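Local coordinates for protein nine-heme cytochrome c (Desulfovibrio desulfuricans, PDB 1OFW) that carries electrons through nine covalently bound hemes and may form part of a transmembrane redox complex that feeds electrons to sulfate reduction, at residues A[16-21]-A[27-32]; A[180-185]-A[190-195]; A[228-233]-A[264-269]. All coordinates share one frame; numbering follows the deposited sequence.

Contact 1 of 3, residues A[16-21]-A[27-32]; sequences MFPVGE and GAAMKP. With HEC (heme c), chain G.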
loop_
_atom_site.group_PDB
_atom_site.type_symbol
_atom_site.label_atom_id
_atom_site.label_comp_id
_atom_site.label_asym_id
_atom_site.label_seq_id
_atom_site.Cartn_x
_atom_site.Cartn_y
_atom_site.Cartn_z
ATOM N N MET A 16 6.434 -17.055 6.902
ATOM C CA MET A 16 7.762 -16.704 6.466
ATOM C C MET A 16 8.552 -16.101 7.611
ATOM O O MET A 16 8.189 -15.111 8.247
ATOM C CB MET A 16 7.704 -15.714 5.298
ATOM C CG MET A 16 6.895 -16.240 4.112
ATOM S SD MET A 16 6.681 -15.038 2.799
ATOM C CE MET A 16 8.350 -14.914 2.178
ATOM N N PHE A 17 9.693 -16.738 7.907
ATOM C CA PHE A 17 10.506 -16.373 9.038
ATOM C C PHE A 17 11.812 -15.714 8.646
ATOM O O PHE A 17 12.254 -15.814 7.493
ATOM C CB PHE A 17 10.884 -17.638 9.844
ATOM C CG PHE A 17 9.713 -18.262 10.560
ATOM C CD1 PHE A 17 8.975 -19.255 9.943
ATOM C CD2 PHE A 17 9.361 -17.882 11.827
ATOM C CE1 PHE A 17 7.930 -19.809 10.617
ATOM C CE2 PHE A 17 8.306 -18.428 12.528
ATOM C CZ PHE A 17 7.588 -19.431 11.902
ATOM N N PRO A 18 12.424 -15.017 9.594
ATOM C CA PRO A 18 13.712 -14.346 9.316
ATOM C C PRO A 18 14.880 -15.331 9.323
ATOM O O PRO A 18 15.639 -15.426 10.279
ATOM C CB PRO A 18 13.831 -13.332 10.470
ATOM C CG PRO A 18 13.071 -13.974 11.559
ATOM C CD PRO A 18 11.952 -14.717 10.942
ATOM N N VAL A 19 14.976 -16.014 8.174
ATOM C CA VAL A 19 15.947 -17.100 8.031
ATOM C C VAL A 19 17.353 -16.573 7.813
ATOM O O VAL A 19 17.629 -15.795 6.922
ATOM C CB VAL A 19 15.498 -18.013 6.878
ATOM C CG1 VAL A 19 16.599 -19.007 6.524
ATOM C CG2 VAL A 19 14.194 -18.712 7.275
ATOM N N GLY A 20 18.278 -17.015 8.667
ATOM C CA GLY A 20 19.671 -16.590 8.584
ATOM C C GLY A 20 20.558 -17.632 9.258
ATOM O O GLY A 20 20.057 -18.545 9.931
ATOM N N GLU A 21 21.877 -17.544 9.130
ATOM C CA GLU A 21 22.583 -18.601 9.889
ATOM C C GLU A 21 23.165 -18.090 11.194
ATOM O O GLU A 21 23.573 -18.881 12.060
ATOM C CB GLU A 21 23.653 -19.278 9.032
ATOM C CG GLU A 21 23.166 -20.611 8.469
ATOM N N GLY A 27 15.165 -13.967 19.483
ATOM C CA GLY A 27 14.091 -13.662 18.529
ATOM C C GLY A 27 14.021 -12.175 18.225
ATOM O O GLY A 27 12.936 -11.576 18.111
ATOM N N ALA A 28 15.202 -11.599 18.088
ATOM C CA ALA A 28 15.346 -10.196 17.714
ATOM C C ALA A 28 14.947 -10.103 16.243
ATOM O O ALA A 28 15.722 -10.482 15.369
ATOM C CB ALA A 28 16.775 -9.735 17.968
ATOM N N ALA A 29 13.750 -9.626 15.941
ATOM C CA ALA A 29 13.190 -9.697 14.611
ATOM C C ALA A 29 11.811 -9.045 14.536
ATOM O O ALA A 29 11.143 -8.833 15.546
ATOM C CB ALA A 29 13.030 -11.154 14.212
ATOM N N MET A 30 11.409 -8.771 13.296
ATOM C CA MET A 30 10.008 -8.432 13.068
ATOM C C MET A 30 9.117 -9.638 13.357
ATOM O O MET A 30 9.577 -10.787 13.374
ATOM C CB MET A 30 9.772 -8.022 11.607
ATOM C CG MET A 30 10.610 -6.843 11.140
ATOM S SD MET A 30 10.094 -5.279 11.879
ATOM C CE MET A 30 8.503 -5.058 11.090
ATOM N N LYS A 31 7.814 -9.428 13.549
ATOM C CA LYS A 31 6.853 -10.517 13.529
ATOM C C LYS A 31 6.992 -11.227 12.196
ATOM O O LYS A 31 7.135 -10.578 11.158
ATOM C CB LYS A 31 5.410 -10.032 13.663
ATOM C CG LYS A 31 5.128 -9.471 15.060
ATOM C CD LYS A 31 3.697 -8.969 15.088
ATOM C CE LYS A 31 3.314 -8.535 16.489
ATOM N NZ LYS A 31 1.875 -8.110 16.449
ATOM N N PRO A 32 6.975 -12.562 12.176
ATOM C CA PRO A 32 6.923 -13.253 10.893
ATOM C C PRO A 32 5.721 -12.856 10.045
ATOM O O PRO A 32 4.723 -12.350 10.541
ATOM C CB PRO A 32 6.871 -14.726 11.300
ATOM C CG PRO A 32 7.531 -14.757 12.649
ATOM C CD PRO A 32 7.080 -13.462 13.327
HETATM FE FE HEC G . 9.249 -6.538 6.175
HETATM C CHA HEC G . 11.350 -9.233 6.420
HETATM C CHB HEC G . 11.227 -4.834 8.366
HETATM C CHC HEC G . 7.201 -3.825 5.905
HETATM C CHD HEC G . 7.315 -8.253 3.944
HETATM N NA HEC G . 10.945 -6.958 7.142
HETATM C C1A HEC G . 11.728 -8.122 7.112
HETATM C C2A HEC G . 12.961 -7.927 7.839
HETATM C C3A HEC G . 12.906 -6.698 8.371
HETATM C C4A HEC G . 11.646 -6.083 7.959
HETATM C CMA HEC G . 13.940 -5.993 9.270
HETATM C CAA HEC G . 14.089 -8.964 7.916
HETATM C CBA HEC G . 13.839 -10.060 8.974
HETATM C CGA HEC G . 13.833 -9.560 10.404
HETATM O O1A HEC G . 14.884 -8.991 10.832
HETATM O O2A HEC G . 12.806 -9.766 11.095
HETATM N NB HEC G . 9.225 -4.716 6.987
HETATM C C1B HEC G . 10.086 -4.187 7.933
HETATM C C2B HEC G . 9.601 -2.894 8.376
HETATM C C3B HEC G . 8.484 -2.623 7.661
HETATM C C4B HEC G . 8.253 -3.749 6.790
HETATM C CMB HEC G . 10.264 -2.072 9.496
HETATM C CAB HEC G . 7.544 -1.414 7.712
HETATM C CBB HEC G . 8.357 -0.088 7.563
HETATM N NC HEC G . 7.581 -6.144 5.165
HETATM C C1C HEC G . 6.876 -4.955 5.178
HETATM C C2C HEC G . 5.737 -5.071 4.312
HETATM C C3C HEC G . 5.755 -6.308 3.769
HETATM C C4C HEC G . 6.922 -6.966 4.286
HETATM C CMC HEC G . 4.708 -3.932 4.151
HETATM C CAC HEC G . 4.708 -6.985 2.864
HETATM C CBC HEC G . 4.386 -6.174 1.588
HETATM N ND HEC G . 9.297 -8.369 5.378
HETATM C C1D HEC G . 8.367 -8.921 4.525
HETATM C C2D HEC G . 8.651 -10.336 4.340
HETATM C C3D HEC G . 9.752 -10.610 5.059
HETATM C C4D HEC G . 10.199 -9.386 5.665
HETATM C CMD HEC G . 7.817 -11.296 3.457
HETATM C CAD HEC G . 10.422 -11.993 5.229
HETATM C CBD HEC G . 9.757 -12.761 6.410
HETATM C CGD HEC G . 10.257 -12.323 7.757
HETATM O O1D HEC G . 9.474 -11.912 8.672
HETATM O O2D HEC G . 11.500 -12.408 7.944
#
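Phe17 and Pro32 meet obliquely, CD2 and CE2 of the phenyl ring against CG of the proline. Pro32 CG lies 3.7 Å from Phe17 CD2 and 3.8 Å from Phe17 CE2. CG of Phe17 sits beside its own backbone N (chi1 -69°), which brings the ring nearer to Pro32. The carbonyl oxygen of Met16 also touches the proline ring, Met16 O to Pro32 CB 3.3 Å. A second apolar pair lies further along, where Pro18 CG approaches Ala29 CB at 3.9 Å. The two segments run in nearly opposite directions. Pro18 is the centre of an inverse gamma turn, with a weak bond from Val19 N to Phe17 O.

A heme c touches both segments. Met16, Phe17, Pro18 and Ala29 to Pro32 all line its pocket. Met30 N donates to its propionate oxygen O2A at 2.8 Å, and Ala29 CB lies 3.4 Å from that same O2A. The Met30 side chain folds at chi2 (-71°) and again at chi3 (-69°). It therefore lies along the porphyrin, with Met30 CG 3.4 Å from heme C4A. Lys31 O accepts a bond from ND1 of His131, an axial heme ligand.

Met142 of helix 139-147 packs on Phe17, Pro18, Ala29 and Pro32. Met16 is backbone-bonded to Val33, and the contact lies in the loop joining strands 13-16 and 33-36, next to their two-stranded sheet.

Contact 2 of 3, residues A[180-185]-A[190-195]; sequences KVVIDA and YEPSNF. With HEC (heme c), chain K.
The carbonyl oxygens of Val181 and Ser193 come within 3.2 Å of each other, two acceptors with no bond between them. Each is used elsewhere: Val181 O accepts from Phe195 N, and Ser193 O accepts from Ile183 N. Asn194, next to Ser193, is the centre of an inverse gamma turn within its strand. The strands still pair as an antiparallel hairpin. Val181 with Phe195 and Ile183 with Ser193 are hydrogen-bonded pairs. Val182 with Asn194 is the non-hydrogen-bonded pair between them. The straightest bond runs from Ile183 N to Ser193 O, 2.8 Å at 168°.

Val182 and Asn194 share one face; Pro192 and Lys180 pack beside them. Val182 CG1 lies beside Pro192 CB at 3.5 Å, and Val182 CG2 is 3.5 Å from Asn194 OD1. The Lys180 chain lies alongside Asn194, pointing the same way, with Lys180 CE 3.6 Å from Asn194 CB. The other face carries Val181, Ile183, Ser193 and Phe195. CG1 of Ile183 lies beside the backbone N (chi1 -55°) and carries CD1 to Phe195, 3.8 Å from Phe195 CB; Ile183 CG2 sits against a heme propionate.

That heme has His264 on its iron. Tyr190 N donates a hydrogen bond to propionate oxygen O2A (2.9 Å), and the backbone N atoms of Leu186, Asp188 and Lys189 in the hairpin turn are also hydrogen-bonded to the heme. Ser193 OG is hydrogen-bonded to Cys287 O. The Phe195 ring meets the axial ligand His200. Tyr263 of helix 259-273 packs on Ile183 and Ala185, so the hairpin lies against that helix and the hemes.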
loop_
_atom_site.group_PDB
_atom_site.type_symbol
_atom_site.label_atom_id
_atom_site.label_comp_id
_atom_site.label_asym_id
_atom_site.label_seq_id
_atom_site.Cartn_x
_atom_site.Cartn_y
_atom_site.Cartn_z
ATOM N N LYS A 180 -20.785 18.815 -0.180
ATOM C CA LYS A 180 -20.001 19.705 -1.024
ATOM C C LYS A 180 -19.192 20.659 -0.151
ATOM O O LYS A 180 -19.490 20.896 1.017
ATOM C CB LYS A 180 -20.892 20.436 -2.018
ATOM C CG LYS A 180 -21.543 21.672 -1.471
ATOM C CD LYS A 180 -22.364 22.422 -2.505
ATOM C CE LYS A 180 -21.516 23.290 -3.391
ATOM N NZ LYS A 180 -22.361 24.271 -4.138
ATOM N N VAL A 181 -18.143 21.194 -0.781
ATOM C CA VAL A 181 -17.324 22.198 -0.118
ATOM C C VAL A 181 -17.177 23.347 -1.100
ATOM O O VAL A 181 -16.794 23.178 -2.257
ATOM C CB VAL A 181 -15.939 21.719 0.329
ATOM C CG1 VAL A 181 -15.163 22.860 0.981
ATOM C CG2 VAL A 181 -16.136 20.560 1.298
ATOM N N VAL A 182 -17.573 24.516 -0.605
ATOM C CA VAL A 182 -17.433 25.737 -1.434
ATOM C C VAL A 182 -16.054 26.295 -1.158
ATOM O O VAL A 182 -15.751 26.841 -0.100
ATOM C CB VAL A 182 -18.557 26.728 -1.107
ATOM C CG1 VAL A 182 -18.285 28.045 -1.829
ATOM C CG2 VAL A 182 -19.887 26.126 -1.509
ATOM N N ILE A 183 -15.129 26.035 -2.090
ATOM C CA ILE A 183 -13.749 26.423 -1.879
ATOM C C ILE A 183 -13.575 27.856 -2.369
ATOM O O ILE A 183 -13.479 28.116 -3.571
ATOM C CB ILE A 183 -12.770 25.469 -2.618
ATOM C CG1 ILE A 183 -13.015 24.010 -2.224
ATOM C CG2 ILE A 183 -11.334 25.880 -2.393
ATOM C CD1 ILE A 183 -12.151 23.016 -2.928
ATOM N N ASP A 184 -13.574 28.783 -1.416
ATOM C CA ASP A 184 -13.607 30.199 -1.731
ATOM C C ASP A 184 -12.452 30.975 -1.090
ATOM O O ASP A 184 -12.537 32.200 -1.180
ATOM C CB ASP A 184 -14.955 30.805 -1.338
ATOM C CG ASP A 184 -15.282 30.649 0.118
ATOM O OD1 ASP A 184 -14.445 30.189 0.904
ATOM O OD2 ASP A 184 -16.445 30.979 0.483
ATOM N N ALA A 185 -11.437 30.326 -0.566
ATOM C CA ALA A 185 -10.339 30.969 0.150
ATOM C C ALA A 185 -9.701 32.083 -0.680
ATOM O O ALA A 185 -9.274 33.113 -0.145
ATOM C CB ALA A 185 -9.283 29.947 0.533
ATOM N N TYR A 190 -12.163 34.095 -10.367
ATOM C CA TYR A 190 -13.215 33.120 -10.538
ATOM C C TYR A 190 -14.145 33.076 -9.327
ATOM O O TYR A 190 -13.739 33.569 -8.286
ATOM C CB TYR A 190 -12.557 31.729 -10.784
ATOM C CG TYR A 190 -11.686 31.756 -12.025
ATOM C CD1 TYR A 190 -10.328 32.056 -11.953
ATOM C CD2 TYR A 190 -12.251 31.479 -13.276
ATOM C CE1 TYR A 190 -9.542 32.085 -13.082
ATOM C CE2 TYR A 190 -11.447 31.512 -14.408
ATOM C CZ TYR A 190 -10.121 31.812 -14.303
ATOM O OH TYR A 190 -9.313 31.848 -15.424
ATOM N N GLU A 191 -15.339 32.537 -9.502
ATOM C CA GLU A 191 -16.253 32.178 -8.443
ATOM C C GLU A 191 -15.605 31.030 -7.649
ATOM O O GLU A 191 -14.616 30.449 -8.096
ATOM C CB GLU A 191 -17.607 31.771 -8.987
ATOM C CG GLU A 191 -18.187 32.940 -9.783
ATOM C CD GLU A 191 -19.668 32.985 -9.989
ATOM O OE1 GLU A 191 -20.343 31.943 -10.013
ATOM O OE2 GLU A 191 -20.206 34.115 -10.163
ATOM N N PRO A 192 -16.122 30.759 -6.464
ATOM C CA PRO A 192 -15.630 29.608 -5.686
ATOM C C PRO A 192 -15.781 28.336 -6.511
ATOM O O PRO A 192 -16.592 28.202 -7.424
ATOM C CB PRO A 192 -16.551 29.554 -4.476
ATOM C CG PRO A 192 -16.862 31.033 -4.281
ATOM C CD PRO A 192 -17.152 31.491 -5.705
ATOM N N SER A 193 -14.939 27.374 -6.110
ATOM C CA SER A 193 -15.072 26.036 -6.683
ATOM C C SER A 193 -16.033 25.242 -5.848
ATOM O O SER A 193 -15.778 25.068 -4.637
ATOM C CB SER A 193 -13.667 25.397 -6.718
ATOM O OG SER A 193 -13.759 24.142 -7.346
ATOM N N ASN A 194 -17.138 24.807 -6.431
ATOM C CA ASN A 194 -18.116 24.017 -5.693
ATOM C C ASN A 194 -17.743 22.537 -5.781
ATOM O O ASN A 194 -18.218 21.841 -6.683
ATOM C CB ASN A 194 -19.513 24.200 -6.272
ATOM C CG ASN A 194 -19.970 25.647 -6.073
ATOM O OD1 ASN A 194 -19.875 26.197 -4.985
ATOM N ND2 ASN A 194 -20.452 26.229 -7.160
ATOM N N PHE A 195 -16.875 22.159 -4.861
ATOM C CA PHE A 195 -16.249 20.820 -4.961
ATOM C C PHE A 195 -17.218 19.747 -4.505
ATOM O O PHE A 195 -17.742 19.818 -3.397
ATOM C CB PHE A 195 -14.957 20.811 -4.160
ATOM C CG PHE A 195 -14.252 19.469 -4.073
ATOM C CD1 PHE A 195 -13.967 18.760 -5.206
ATOM C CD2 PHE A 195 -13.906 18.941 -2.846
ATOM C CE1 PHE A 195 -13.329 17.542 -5.135
ATOM C CE2 PHE A 195 -13.247 17.727 -2.780
ATOM C CZ PHE A 195 -12.956 17.020 -3.926
HETATM FE FE HEC K . -8.055 27.069 -10.726
HETATM C CHA HEC K . -8.163 28.745 -7.787
HETATM C CHB HEC K . -6.710 29.860 -12.292
HETATM C CHC HEC K . -7.912 25.386 -13.728
HETATM C CHD HEC K . -9.323 24.313 -9.235
HETATM N NA HEC K . -7.492 28.888 -10.164
HETATM C C1A HEC K . -7.676 29.422 -8.883
HETATM C C2A HEC K . -7.285 30.816 -8.869
HETATM C C3A HEC K . -6.938 31.135 -10.126
HETATM C C4A HEC K . -7.021 29.942 -10.938
HETATM C CMA HEC K . -6.549 32.514 -10.675
HETATM C CAA HEC K . -7.302 31.743 -7.635
HETATM C CBA HEC K . -8.767 32.063 -7.251
HETATM C CGA HEC K . -9.428 33.168 -8.038
HETATM O O1A HEC K . -8.711 34.050 -8.558
HETATM O O2A HEC K . -10.674 33.103 -8.101
HETATM N NB HEC K . -7.528 27.550 -12.593
HETATM C C1B HEC K . -7.006 28.751 -13.048
HETATM C C2B HEC K . -6.811 28.673 -14.499
HETATM C C3B HEC K . -7.130 27.431 -14.880
HETATM C C4B HEC K . -7.531 26.712 -13.692
HETATM C CMB HEC K . -6.333 29.859 -15.351
HETATM C CAB HEC K . -7.101 26.806 -16.275
HETATM C CBB HEC K . -5.610 26.645 -16.714
HETATM N NC HEC K . -8.546 25.254 -11.392
HETATM C C1C HEC K . -8.434 24.701 -12.648
HETATM C C2C HEC K . -8.991 23.373 -12.658
HETATM C C3C HEC K . -9.438 23.101 -11.400
HETATM C C4C HEC K . -9.106 24.265 -10.591
HETATM C CMC HEC K . -9.111 22.467 -13.886
HETATM C CAC HEC K . -10.214 21.887 -10.921
HETATM C CBC HEC K . -9.595 20.512 -11.272
HETATM N ND HEC K . -8.507 26.562 -8.865
HETATM C C1D HEC K . -9.113 25.395 -8.427
HETATM C C2D HEC K . -9.471 25.519 -7.034
HETATM C C3D HEC K . -9.176 26.760 -6.645
HETATM C C4D HEC K . -8.574 27.431 -7.775
HETATM C CMD HEC K . -10.084 24.355 -6.220
HETATM C CAD HEC K . -9.421 27.482 -5.291
HETATM C CBD HEC K . -10.687 28.396 -5.492
HETATM C CGD HEC K . -10.802 29.477 -4.407
HETATM O O1D HEC K . -11.480 30.521 -4.714
HETATM O O2D HEC K . -10.243 29.272 -3.318
#

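Contact 3 of 3, residues A[228-233]-A[264-269]; sequences CHHRSP and HLQCMG. With HEC (heme c), chain I.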
loop_
_atom_site.group_PDB
_atom_site.type_symbol
_atom_site.label_atom_id
_atom_site.label_comp_id
_atom_site.label_asym_id
_atom_site.label_seq_id
_atom_site.Cartn_x
_atom_site.Cartn_y
_atom_site.Cartn_z
ATOM N N CYS A 228 -6.084 13.377 0.440
ATOM C CA CYS A 228 -6.060 14.809 0.208
ATOM C C CYS A 228 -5.682 15.582 1.451
ATOM O O CYS A 228 -4.849 16.488 1.370
ATOM C CB CYS A 228 -7.435 15.229 -0.333
ATOM S SG CYS A 228 -7.912 14.335 -1.830
ATOM N N HIS A 229 -6.262 15.200 2.583
ATOM C CA HIS A 229 -5.962 15.796 3.885
ATOM C C HIS A 229 -4.718 15.131 4.464
ATOM O O HIS A 229 -4.746 14.376 5.418
ATOM C CB HIS A 229 -7.165 15.681 4.818
ATOM C CG HIS A 229 -8.438 16.240 4.293
ATOM N ND1 HIS A 229 -8.585 17.586 4.225
ATOM C CD2 HIS A 229 -9.583 15.704 3.801
ATOM C CE1 HIS A 229 -9.786 17.882 3.706
ATOM N NE2 HIS A 229 -10.423 16.737 3.462
ATOM N N HIS A 230 -3.598 15.450 3.848
ATOM C CA HIS A 230 -2.354 14.792 4.206
ATOM C C HIS A 230 -1.620 15.501 5.365
ATOM O O HIS A 230 -1.900 16.655 5.660
ATOM C CB HIS A 230 -1.432 14.698 2.997
ATOM C CG HIS A 230 -1.084 16.020 2.361
ATOM N ND1 HIS A 230 -1.022 16.092 0.979
ATOM C CD2 HIS A 230 -0.823 17.278 2.747
ATOM C CE1 HIS A 230 -0.716 17.327 0.613
ATOM N NE2 HIS A 230 -0.573 18.086 1.680
ATOM N N ARG A 231 -0.649 14.798 5.935
ATOM C CA ARG A 231 0.309 15.340 6.888
ATOM C C ARG A 231 -0.372 15.901 8.132
ATOM O O ARG A 231 0.162 16.801 8.788
ATOM C CB ARG A 231 1.241 16.348 6.213
ATOM C CG ARG A 231 1.944 15.721 4.999
ATOM C CD ARG A 231 2.796 16.693 4.214
ATOM N NE ARG A 231 3.638 16.049 3.192
ATOM C CZ ARG A 231 3.365 15.945 1.897
ATOM N NH1 ARG A 231 2.247 16.424 1.341
ATOM N NH2 ARG A 231 4.203 15.339 1.046
ATOM N N SER A 232 -1.518 15.352 8.488
ATOM C CA SER A 232 -2.169 15.703 9.750
ATOM C C SER A 232 -2.884 14.461 10.275
ATOM O O SER A 232 -3.104 13.522 9.505
ATOM C CB SER A 232 -3.103 16.872 9.585
ATOM O OG SER A 232 -4.292 16.570 8.916
ATOM N N PRO A 233 -3.161 14.401 11.559
ATOM C CA PRO A 233 -3.739 13.161 12.097
ATOM C C PRO A 233 -5.034 12.816 11.426
ATOM O O PRO A 233 -5.827 13.649 10.983
ATOM C CB PRO A 233 -3.986 13.523 13.551
ATOM C CG PRO A 233 -2.973 14.581 13.867
ATOM C CD PRO A 233 -2.932 15.416 12.591
ATOM N N HIS A 264 -4.409 23.311 -7.298
ATOM C CA HIS A 264 -4.247 22.845 -8.685
ATOM C C HIS A 264 -3.498 21.550 -8.791
ATOM O O HIS A 264 -3.835 20.621 -9.508
ATOM C CB HIS A 264 -3.583 23.962 -9.486
ATOM C CG HIS A 264 -4.509 25.067 -9.863
ATOM N ND1 HIS A 264 -4.015 26.265 -10.361
ATOM C CD2 HIS A 264 -5.848 25.162 -9.875
ATOM C CE1 HIS A 264 -5.058 27.040 -10.620
ATOM N NE2 HIS A 264 -6.193 26.425 -10.340
ATOM N N LEU A 265 -2.364 21.471 -8.065
ATOM C CA LEU A 265 -1.549 20.263 -8.166
ATOM C C LEU A 265 -2.239 19.044 -7.604
ATOM O O LEU A 265 -2.085 17.949 -8.141
ATOM C CB LEU A 265 -0.229 20.476 -7.391
ATOM C CG LEU A 265 0.745 21.444 -8.059
ATOM C CD1 LEU A 265 1.847 21.821 -7.059
ATOM C CD2 LEU A 265 1.296 20.820 -9.326
ATOM N N GLN A 266 -3.009 19.195 -6.536
ATOM C CA GLN A 266 -3.704 18.038 -5.989
ATOM C C GLN A 266 -4.879 17.627 -6.859
ATOM O O GLN A 266 -4.974 16.450 -7.243
ATOM C CB GLN A 266 -4.243 18.313 -4.575
ATOM C CG GLN A 266 -4.597 17.056 -3.805
ATOM C CD GLN A 266 -4.851 17.301 -2.308
ATOM O OE1 GLN A 266 -3.962 17.130 -1.466
ATOM N NE2 GLN A 266 -6.059 17.653 -2.089
ATOM N N CYS A 267 -5.770 18.565 -7.184
ATOM C CA CYS A 267 -6.973 18.253 -7.972
ATOM C C CYS A 267 -6.535 17.741 -9.342
ATOM O O CYS A 267 -6.962 16.691 -9.830
ATOM C CB CYS A 267 -7.857 19.489 -8.146
ATOM S SG CYS A 267 -8.365 20.384 -6.681
ATOM N N MET A 268 -5.671 18.474 -10.018
ATOM C CA MET A 268 -5.254 18.069 -11.342
ATOM C C MET A 268 -4.361 16.831 -11.305
ATOM O O MET A 268 -4.321 16.063 -12.276
ATOM C CB MET A 268 -4.506 19.184 -12.076
ATOM C CG MET A 268 -5.288 20.478 -12.244
ATOM S SD MET A 268 -4.222 21.719 -13.032
ATOM C CE MET A 268 -5.313 23.124 -13.153
ATOM N N GLY A 269 -3.634 16.613 -10.231
ATOM C CA GLY A 269 -2.738 15.460 -10.152
ATOM C C GLY A 269 -3.472 14.154 -10.203
ATOM O O GLY A 269 -3.104 13.208 -10.884
HETATM FE FE HEC I . -0.300 20.075 1.665
HETATM C CHA HEC I . 2.754 19.625 0.079
HETATM C CHB HEC I . -1.828 20.215 -1.362
HETATM C CHC HEC I . -3.332 20.316 3.245
HETATM C CHD HEC I . 1.317 20.286 4.675
HETATM N NA HEC I . 0.339 19.890 -0.222
HETATM C C1A HEC I . 1.605 19.646 -0.684
HETATM C C2A HEC I . 1.568 19.455 -2.126
HETATM C C3A HEC I . 0.293 19.611 -2.515
HETATM C C4A HEC I . -0.482 19.941 -1.354
HETATM C CMA HEC I . -0.277 19.476 -3.932
HETATM C CAA HEC I . 2.797 19.155 -3.001
HETATM C CBA HEC I . 2.787 17.626 -3.273
HETATM C CGA HEC I . 2.803 16.764 -2.029
HETATM O O1A HEC I . 3.911 16.612 -1.465
HETATM O O2A HEC I . 1.748 16.249 -1.609
HETATM N NB HEC I . -2.191 20.292 1.077
HETATM C C1B HEC I . -2.634 20.354 -0.239
HETATM C C2B HEC I . -4.063 20.550 -0.243
HETATM C C3B HEC I . -4.486 20.466 1.028
HETATM C C4B HEC I . -3.318 20.346 1.864
HETATM C CMB HEC I . -4.871 20.798 -1.528
HETATM C CAB HEC I . -5.888 20.521 1.591
HETATM C CBB HEC I . -6.790 19.339 1.173
HETATM N NC HEC I . -0.864 20.242 3.583
HETATM C C1C HEC I . -2.162 20.351 4.035
HETATM C C2C HEC I . -2.164 20.600 5.469
HETATM C C3C HEC I . -0.887 20.647 5.847
HETATM C C4C HEC I . -0.057 20.390 4.712
HETATM C CMC HEC I . -3.413 20.877 6.292
HETATM C CAC HEC I . -0.281 21.018 7.219
HETATM C CBC HEC I . -0.911 20.213 8.382
HETATM N ND HEC I . 1.601 19.910 2.271
HETATM C C1D HEC I . 2.078 20.078 3.557
HETATM C C2D HEC I . 3.517 19.956 3.549
HETATM C C3D HEC I . 3.922 19.800 2.281
HETATM C C4D HEC I . 2.724 19.769 1.467
HETATM C CMD HEC I . 4.368 20.011 4.832
HETATM C CAD HEC I . 5.331 19.705 1.699
HETATM C CBD HEC I . 5.825 18.239 1.626
HETATM C CGD HEC I . 7.247 18.246 1.062
HETATM O O1D HEC I . 8.054 18.996 1.640
HETATM O O2D HEC I . 7.534 17.548 0.070
#
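Gln266 reaches from its helix toward Cys228 and the edge of a heme c. Its chain is extended, with CG opposite the backbone N (chi1 -163°), and this carries the amide across to the other segment. Gln266 CD lies 3.7 Å from Cys228 CA and 3.6 Å from the heme methyl CMB. The amide is thus held between the backbone of Cys228 and the porphyrin rim.

Cys228 meets the amide with its CA and CB. Its sulfur is bonded covalently to a different heme, heme 6. His230 comes toward Gln266 from the opposite direction, and its imidazole plane stands nearly perpendicular to the amide plane (88°). His230 NE2 binds the heme iron at 2.0 Å, and His245 is the other axial ligand. Arg231 NH1 lies over the centre of the His230 ring, while Cys228 O approaches its opposite face nearer the rim. Arg231 grips one propionate with two bonds: Arg231 NH1 to heme O2A at 3.0 Å, almost straight (176°), and Arg231 NH2 to heme O1A at 2.8 Å. Leu265 CB touches the heme methyl CMA at 3.6 Å.

Cys225, Cys228 and His229 form the CXXCH signature of a c-type heme, here heme 6. The next residue, His230, serves heme 7. Adjacent histidines that ligate two different hemes bring those hemes close together, as in tetraheme cytochromes c3.

Overall arrangement
The three contacts follow one another along the chain, and none nests in or crosses another. Contact 1 closes a short loop between strands 13-16 and 33-36 in the N-terminal cytochrome c3-like region. Contact 2 comes much later and closes the hairpin of strands 181-183 and 193-195 in the C-terminal region. Contact 3 closes a longer loop of 30 residues, tying the heme-binding segment after helix 212-217 to helix 259-273. The centres of contacts 2 and 3 are about 16 Å apart; helix 259-273 forms one side of contact 3 and packs against the hairpin of contact 2. Contact 1 lies on the opposite side of the chain's centre, its centre about 52 Å from that of contact 2.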